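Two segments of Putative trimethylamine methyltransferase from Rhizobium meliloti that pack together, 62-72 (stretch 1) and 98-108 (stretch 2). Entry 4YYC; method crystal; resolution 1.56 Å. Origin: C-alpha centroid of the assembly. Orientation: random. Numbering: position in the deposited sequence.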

ATOM      1  N   ILE A  62     -15.804  -8.899 -19.248  1.00 23.28           N
ATOM      2  CA  ILE A  62     -16.358  -9.326 -17.960  1.00 22.82           C
ATOM      3  C   ILE A  62     -17.866  -9.079 -17.924  1.00 22.19           C
ATOM      4  O   ILE A  62     -18.618  -9.937 -17.484  1.00 22.58           O
ATOM      5  CB  ILE A  62     -15.669  -8.644 -16.771  1.00 22.24           C
ATOM      6  CG1 ILE A  62     -14.158  -8.949 -16.753  1.00 23.23           C
ATOM      7  CG2 ILE A  62     -16.302  -9.093 -15.460  1.00 21.41           C
ATOM      8  CD1 ILE A  62     -13.812 -10.417 -16.699  1.00 23.81           C
ATOM      9  N   GLU A  63     -18.315  -7.926 -18.396  1.00 22.41           N
ATOM     10  CA  GLU A  63     -19.747  -7.593 -18.408  1.00 22.56           C
ATOM     11  C   GLU A  63     -20.538  -8.581 -19.291  1.00 23.54           C
ATOM     12  O   GLU A  63     -21.577  -9.092 -18.899  1.00 22.89           O
ATOM     13  CB  GLU A  63     -19.949  -6.128 -18.841  1.00 23.22           C
ATOM     14  CG  GLU A  63     -19.465  -5.139 -17.786  1.00 23.26           C
ATOM     15  CD  GLU A  63     -19.354  -3.702 -18.247  1.00 24.45           C
ATOM     16  OE1 GLU A  63     -19.179  -3.455 -19.457  1.00 25.97           O
ATOM     17  OE2 GLU A  63     -19.335  -2.805 -17.384  1.00 24.53           O
ATOM     18  N   ARG A  64     -20.002  -8.894 -20.459  1.00 24.50           N
ATOM     19  CA  ARG A  64     -20.641  -9.831 -21.351  1.00 26.12           C
ATOM     20  C   ARG A  64     -20.714 -11.228 -20.725  1.00 24.83           C
ATOM     21  O   ARG A  64     -21.765 -11.895 -20.754  1.00 24.95           O
ATOM     22  CB  ARG A  64     -19.827  -9.899 -22.652  1.00 28.46           C
ATOM     23  CG  ARG A  64     -20.469 -10.569 -23.810  1.00 31.77           C
ATOM     24  CD  ARG A  64     -19.780 -10.160 -25.111  1.00 33.89           C
ATOM     25  NE  ARG A  64     -18.332 -10.296 -25.087  1.00 35.67           N
ATOM     26  CZ  ARG A  64     -17.429  -9.318 -25.231  1.00 36.44           C
ATOM     27  NH1 ARG A  64     -17.764  -8.050 -25.439  1.00 37.60           N
ATOM     28  NH2 ARG A  64     -16.148  -9.628 -25.191  1.00 37.44           N
ATOM     29  N   ASN A  65     -19.608 -11.665 -20.136  1.00 24.17           N
ATOM     30  CA  ASN A  65     -19.556 -12.966 -19.496  1.00 23.66           C
ATOM     31  C   ASN A  65     -20.495 -13.069 -18.288  1.00 22.70           C
ATOM     32  O   ASN A  65     -21.098 -14.123 -18.057  1.00 22.62           O
ATOM     33  CB  ASN A  65     -18.103 -13.326 -19.098  1.00 23.97           C
ATOM     34  CG  ASN A  65     -17.245 -13.687 -20.298  1.00 25.10           C
ATOM     35  OD1 ASN A  65     -17.707 -13.688 -21.443  1.00 26.52           O
ATOM     36  ND2 ASN A  65     -15.956 -14.009 -20.037  1.00 25.26           N
ATOM     37  N   ALA A  66     -20.643 -11.989 -17.525  1.00 21.70           N
ATOM     38  CA  ALA A  66     -21.612 -12.018 -16.437  1.00 21.09           C
ATOM     39  C   ALA A  66     -23.037 -12.155 -16.912  1.00 21.89           C
ATOM     40  O   ALA A  66     -23.820 -12.848 -16.308  1.00 21.30           O
ATOM     41  CB  ALA A  66     -21.447 -10.809 -15.538  1.00 20.42           C
ATOM     42  N   ASP A  67     -23.365 -11.530 -18.034  1.00 23.19           N
ATOM     43  CA  ASP A  67     -24.708 -11.699 -18.580  1.00 24.53           C
ATOM     44  C   ASP A  67     -24.949 -13.124 -19.068  1.00 24.67           C
ATOM     45  O   ASP A  67     -26.043 -13.643 -18.917  1.00 24.45           O
ATOM     46  CB  ASP A  67     -24.945 -10.755 -19.739  1.00 26.50           C
ATOM     47  CG  ASP A  67     -24.985  -9.298 -19.323  1.00 27.59           C
ATOM     48  OD1 ASP A  67     -25.273  -8.957 -18.151  1.00 29.38           O
ATOM     49  OD2 ASP A  67     -24.735  -8.502 -20.226  1.00 30.27           O
ATOM     50  N   VAL A  68     -23.931 -13.740 -19.639  1.00 24.74           N
ATOM     51  CA  VAL A  68     -24.004 -15.168 -19.963  1.00 25.75           C
ATOM     52  C   VAL A  68     -24.284 -16.051 -18.748  1.00 24.79           C
ATOM     53  O   VAL A  68     -25.165 -16.887 -18.758  1.00 25.25           O
ATOM     54  CB  VAL A  68     -22.708 -15.639 -20.652  1.00 26.53           C
ATOM     55  CG1 VAL A  68     -22.683 -17.161 -20.781  1.00 27.39           C
ATOM     56  CG2 VAL A  68     -22.620 -14.988 -22.028  1.00 27.58           C
ATOM     57  N   VAL A  69     -23.529 -15.866 -17.686  1.00 23.95           N
ATOM     58  CA  VAL A  69     -23.761 -16.617 -16.440  1.00 23.55           C
ATOM     59  C   VAL A  69     -25.208 -16.441 -15.961  1.00 22.96           C
ATOM     60  O   VAL A  69     -25.881 -17.418 -15.600  1.00 22.49           O
ATOM     61  CB  VAL A  69     -22.773 -16.144 -15.357  1.00 22.96           C
ATOM     62  CG1 VAL A  69     -23.164 -16.664 -13.971  1.00 22.85           C
ATOM     63  CG2 VAL A  69     -21.347 -16.560 -15.729  1.00 23.57           C
ATOM     64  N   LEU A  70     -25.674 -15.194 -15.940  1.00 22.69           N
ATOM     65  CA  LEU A  70     -27.014 -14.899 -15.430  1.00 22.80           C
ATOM     66  C   LEU A  70     -28.123 -15.572 -16.244  1.00 24.01           C
ATOM     67  O   LEU A  70     -29.159 -15.932 -15.688  1.00 23.41           O
ATOM     68  CB  LEU A  70     -27.275 -13.397 -15.386  1.00 22.65           C
ATOM     69  CG  LEU A  70     -26.596 -12.646 -14.232  1.00 21.90           C
ATOM     70  CD1 LEU A  70     -26.832 -11.151 -14.404  1.00 22.18           C
ATOM     71  CD2 LEU A  70     -27.083 -13.091 -12.870  1.00 21.77           C
ATOM     72  N   GLU A  71     -27.927 -15.672 -17.561  1.00 25.25           N
ATOM     73  CA  GLU A  71     -28.922 -16.312 -18.403  1.00 27.30           C
ATOM     74  C   GLU A  71     -28.806 -17.848 -18.378  1.00 27.38           C
ATOM     75  O   GLU A  71     -29.794 -18.531 -18.155  1.00 27.57           O
ATOM     76  CB  GLU A  71     -28.871 -15.784 -19.831  1.00 29.00           C
ATOM     77  CG  GLU A  71     -29.974 -16.413 -20.666  1.00 31.97           C
ATOM     78  CD  GLU A  71     -30.062 -15.923 -22.085  1.00 35.26           C
ATOM     79  OE1 GLU A  71     -29.190 -15.155 -22.564  1.00 37.98           O
ATOM     80  OE2 GLU A  71     -31.044 -16.337 -22.730  1.00 38.34           O
ATOM     81  N   GLU A  72     -27.624 -18.377 -18.630  1.00 27.55           N
ATOM     82  CA  GLU A  72     -27.420 -19.824 -18.764  1.00 28.85           C
ATOM     83  C   GLU A  72     -27.414 -20.594 -17.467  1.00 28.15           C
ATOM     84  O   GLU A  72     -27.935 -21.686 -17.401  1.00 28.10           O
ATOM     85  CB  GLU A  72     -26.118 -20.126 -19.494  1.00 30.81           C
ATOM     86  CG  GLU A  72     -26.104 -19.636 -20.919  1.00 34.13           C
ATOM     87  CD  GLU A  72     -24.810 -19.993 -21.650  1.00 36.57           C
ATOM     88  OE1 GLU A  72     -23.922 -20.713 -21.049  1.00 38.44           O
ATOM     89  OE2 GLU A  72     -24.698 -19.508 -22.795  1.00 38.45           O
ATOM     90  N   ARG A  98     -34.013 -21.644  -9.060  1.00 25.36           N
ATOM     91  CA  ARG A  98     -32.976 -20.992  -9.883  1.00 25.77           C
ATOM     92  C   ARG A  98     -33.638 -19.937 -10.757  1.00 25.36           C
ATOM     93  O   ARG A  98     -34.573 -20.242 -11.503  1.00 25.71           O
ATOM     94  CB  ARG A  98     -32.308 -22.023 -10.782  1.00 27.03           C
ATOM     95  CG  ARG A  98     -31.080 -21.513 -11.528  1.00 27.88           C
ATOM     96  CD  ARG A  98     -29.890 -21.322 -10.629  1.00 28.10           C
ATOM     97  NE  ARG A  98     -29.436 -22.609 -10.103  1.00 28.92           N
ATOM     98  CZ  ARG A  98     -28.716 -23.509 -10.758  1.00 30.56           C
ATOM     99  NH1 ARG A  98     -28.273 -23.300 -12.022  1.00 31.02           N
ATOM    100  NH2 ARG A  98     -28.415 -24.654 -10.129  1.00 30.98           N
ATOM    101  N   VAL A  99     -33.144 -18.707 -10.675  1.00 23.68           N
ATOM    102  CA  VAL A  99     -33.633 -17.636 -11.515  1.00 23.60           C
ATOM    103  C   VAL A  99     -32.676 -17.404 -12.687  1.00 23.80           C
ATOM    104  O   VAL A  99     -31.515 -17.119 -12.465  1.00 23.30           O
ATOM    105  CB  VAL A  99     -33.794 -16.342 -10.720  1.00 22.67           C
ATOM    106  CG1 VAL A  99     -34.419 -15.286 -11.601  1.00 23.07           C
ATOM    107  CG2 VAL A  99     -34.657 -16.584  -9.491  1.00 22.59           C
ATOM    108  N   HIS A 100     -33.192 -17.565 -13.922  1.00 24.84           N
ATOM    109  CA  HIS A 100     -32.435 -17.300 -15.141  1.00 25.18           C
ATOM    110  C   HIS A 100     -32.863 -15.944 -15.692  1.00 25.19           C
ATOM    111  O   HIS A 100     -34.058 -15.678 -15.877  1.00 25.75           O
ATOM    112  CB  HIS A 100     -32.668 -18.412 -16.172  1.00 26.75           C
ATOM    113  CG  HIS A 100     -32.166 -19.753 -15.725  1.00 27.15           C
ATOM    114  ND1 HIS A 100     -30.947 -20.261 -16.127  1.00 27.63           N
ATOM    115  CD2 HIS A 100     -32.700 -20.676 -14.886  1.00 27.63           C
ATOM    116  CE1 HIS A 100     -30.759 -21.443 -15.563  1.00 27.90           C
ATOM    117  NE2 HIS A 100     -31.817 -21.727 -14.821  1.00 28.04           N
ATOM    118  N   PHE A 101     -31.899 -15.091 -16.009  1.00 24.37           N
ATOM    119  CA  PHE A 101     -32.176 -13.692 -16.325  1.00 24.49           C
ATOM    120  C   PHE A 101     -31.945 -13.408 -17.810  1.00 25.93           C
ATOM    121  O   PHE A 101     -30.836 -13.618 -18.316  1.00 26.62           O
ATOM    122  CB  PHE A 101     -31.262 -12.775 -15.501  1.00 23.42           C
ATOM    123  CG  PHE A 101     -31.400 -12.954 -14.000  1.00 22.60           C
ATOM    124  CD1 PHE A 101     -30.695 -13.949 -13.337  1.00 22.00           C
ATOM    125  CD2 PHE A 101     -32.202 -12.101 -13.256  1.00 22.37           C
ATOM    126  CE1 PHE A 101     -30.790 -14.100 -11.966  1.00 21.56           C
ATOM    127  CE2 PHE A 101     -32.309 -12.266 -11.883  1.00 21.74           C
ATOM    128  CZ  PHE A 101     -31.620 -13.282 -11.244  1.00 21.44           C
ATOM    129  N   PRO A 102     -32.948 -12.836 -18.493  1.00 26.56           N
ATOM    130  CA  PRO A 102     -32.700 -12.311 -19.821  1.00 27.90           C
ATOM    131  C   PRO A 102     -31.601 -11.284 -19.795  1.00 27.46           C
ATOM    132  O   PRO A 102     -31.425 -10.594 -18.805  1.00 26.47           O
ATOM    133  CB  PRO A 102     -34.001 -11.627 -20.190  1.00 28.19           C
ATOM    134  CG  PRO A 102     -35.030 -12.189 -19.324  1.00 28.16           C
ATOM    135  CD  PRO A 102     -34.366 -12.712 -18.104  1.00 26.92           C
ATOM    136  N   LYS A 103     -30.888 -11.175 -20.889  1.00 28.88           N
ATOM    137  CA  LYS A 103     -29.738 -10.295 -20.914  1.00 29.75           C
ATOM    138  C   LYS A 103     -30.168  -8.841 -20.772  1.00 28.66           C
ATOM    139  O   LYS A 103     -31.088  -8.392 -21.456  1.00 29.78           O
ATOM    140  CB  LYS A 103     -28.877 -10.550 -22.161  1.00 32.33           C
ATOM    141  CG  LYS A 103     -28.285 -11.961 -22.131  1.00 34.58           C
ATOM    142  CD  LYS A 103     -26.839 -12.078 -22.556  1.00 36.27           C
ATOM    143  CE  LYS A 103     -26.608 -12.863 -23.814  1.00 39.94           C
ATOM    144  NZ  LYS A 103     -26.866 -14.332 -23.639  1.00 41.77           N
ATOM    145  N   GLY A 104     -29.528  -8.154 -19.825  1.00 27.44           N
ATOM    146  CA  GLY A 104     -29.768  -6.758 -19.565  1.00 26.69           C
ATOM    147  C   GLY A 104     -30.815  -6.472 -18.505  1.00 25.56           C
ATOM    148  O   GLY A 104     -30.940  -5.338 -18.084  1.00 25.40           O
ATOM    149  N   LEU A 105     -31.607  -7.468 -18.101  1.00 24.95           N
ATOM    150  CA  LEU A 105     -32.739  -7.205 -17.220  1.00 24.45           C
ATOM    151  C   LEU A 105     -32.305  -6.570 -15.920  1.00 23.22           C
ATOM    152  O   LEU A 105     -32.863  -5.560 -15.484  1.00 22.76           O
ATOM    153  CB  LEU A 105     -33.548  -8.495 -16.929  1.00 24.63           C
ATOM    154  CG  LEU A 105     -34.742  -8.365 -15.972  1.00 24.75           C
ATOM    155  CD1 LEU A 105     -35.710  -7.309 -16.453  1.00 25.49           C
ATOM    156  CD2 LEU A 105     -35.434  -9.703 -15.724  1.00 24.78           C
ATOM    157  N   CYS A 106     -31.329  -7.178 -15.279  1.00 22.51           N
ATOM    158  CA  CYS A 106     -30.857  -6.652 -13.983  1.00 21.75           C
ATOM    159  C   CYS A 106     -30.313  -5.245 -14.108  1.00 21.78           C
ATOM    160  O   CYS A 106     -30.647  -4.370 -13.337  1.00 21.35           O
ATOM    161  CB  CYS A 106     -29.807  -7.574 -13.359  1.00 21.33           C
ATOM    162  SG  CYS A 106     -30.463  -9.189 -12.859  1.00 21.84           S
ATOM    163  N   ARG A 107     -29.523  -5.012 -15.141  1.00 23.05           N
ATOM    164  CA  ARG A 107     -28.972  -3.693 -15.350  1.00 23.50           C
ATOM    165  C   ARG A 107     -30.079  -2.641 -15.583  1.00 25.03           C
ATOM    166  O   ARG A 107     -30.018  -1.532 -15.054  1.00 25.43           O
ATOM    167  CB  ARG A 107     -27.927  -3.780 -16.481  1.00 24.19           C
ATOM    168  CG  ARG A 107     -26.969  -2.668 -16.571  1.00 23.78           C
ATOM    169  CD  ARG A 107     -25.884  -2.978 -17.606  1.00 23.84           C
ATOM    170  NE  ARG A 107     -24.877  -3.982 -17.190  1.00 23.33           N
ATOM    171  CZ  ARG A 107     -23.750  -3.722 -16.524  1.00 22.96           C
ATOM    172  NH1 ARG A 107     -23.441  -2.487 -16.153  1.00 22.74           N
ATOM    173  NH2 ARG A 107     -22.910  -4.711 -16.246  1.00 22.53           N
ATOM    174  N   GLU A 108     -31.106  -2.985 -16.364  1.00 25.93           N
ATOM    175  CA  GLU A 108     -32.250  -2.093 -16.564  1.00 27.71           C
ATOM    176  C   GLU A 108     -33.007  -1.810 -15.282  1.00 26.04           C
ATOM    177  O   GLU A 108     -33.355  -0.671 -15.001  1.00 25.67           O
ATOM    178  CB  GLU A 108     -33.210  -2.679 -17.617  1.00 30.93           C
ATOM    179  CG  GLU A 108     -34.335  -1.742 -18.080  1.00 35.21           C
ATOM    180  CD  GLU A 108     -33.867  -0.554 -18.940  1.00 38.80           C
ATOM    181  OE1 GLU A 108     -32.658  -0.475 -19.319  1.00 42.47           O
ATOM    182  OE2 GLU A 108     -34.717   0.325 -19.263  1.00 45.04           O
TER
HETATM  183  O   HOH W   1     -20.752  -2.969 -15.028  1.00 17.34           O
HETATM  184  O   HOH W   2     -23.145  -7.445 -17.130  1.00 21.95           O
HETATM  185  O   HOH W   3     -28.371 -12.284 -18.497  1.00 24.66           O
HETATM  186  O   HOH W   4     -27.794  -9.667 -17.873  1.00 26.07           O
HETATM  187  O   HOH W   5     -26.146  -6.244 -18.248  1.00 26.13           O
HETATM  188  O   HOH W   6     -25.543 -16.947 -23.329  1.00 43.94           O

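How does the helix of stretch 1 lie against stretch 2? Residues 62-72 are helical throughout, and stretch 2 passes them as a strand (98-100), a type II turn from Pro102 to Leu105, and the start of a second helix. The helix and strand directions differ by 128°, so the chain runs broadly backward: Glu71 pairs with Phe101, their CA atoms 4.7 Å apart, and Asp67 with Lys103, their CA atoms 5.7 Å apart. Walking up stretch 1 therefore means walking down stretch 2.

What joins Glu63 to Arg107 if no salt bridge forms? The charges are opposite, but Glu63 OE2 stands 4.2 Å from Arg107 NH2 and well out of the guanidinium plane, so no N-H points at it. Water 1 supplies the link, donating to Glu63 OE2 at 2.8 Å and accepting from Arg107 NH1 at 3.0 Å. Water 2 adds another, accepting from Arg107 NH2 at 2.9 Å while donating to the backbone Glu63 O at 2.9 Å.

Why does Asp67 gather so much water? Its CB packs on the aliphatic part of Lys103, 3.6 Å from CD, while its carboxylate makes no direct polar contact with stretch 2. Instead, Asp67 OD1 accepts from water 2 at 2.8 Å and from water 5 at 2.9 Å; water 5 in turn accepts from Arg107 NE at 2.8 Å. The backbone is bridged as well, with water 3 donating to Asp67 O at 2.7 Å and Phe101 O at 2.8 Å.

How does Leu70 use both its side chain and its backbone? Its CD2 lies 3.7 Å from Phe101 CD1 and its CD1 4.4 Å from Cys106 SG, an apolar contact buried from solvent. The wider pi-type turn at 69-72 accompanies a carbonyl turned to stretch 2: Leu70 O accepts from Phe101 N at 2.9 Å, nearly straight at 168°, and receives a CA-H...O contact from His100 CA at 3.6 Å.

What secures the end of stretch 1? Glu71 O accepts from His100 ND1 at 2.9 Å, lying near the plane of the imidazole, where the N-H can point at it. The extended Glu71 side chain, t at both chi1 and chi2, brings OE1 to 2.7 Å from Lys103 NZ in a salt bridge. Lys103 NZ also donates to water 6 at 2.9 Å, which donates to Glu72 OE2 at 2.7 Å, so the ammonium serves two successive glutamates.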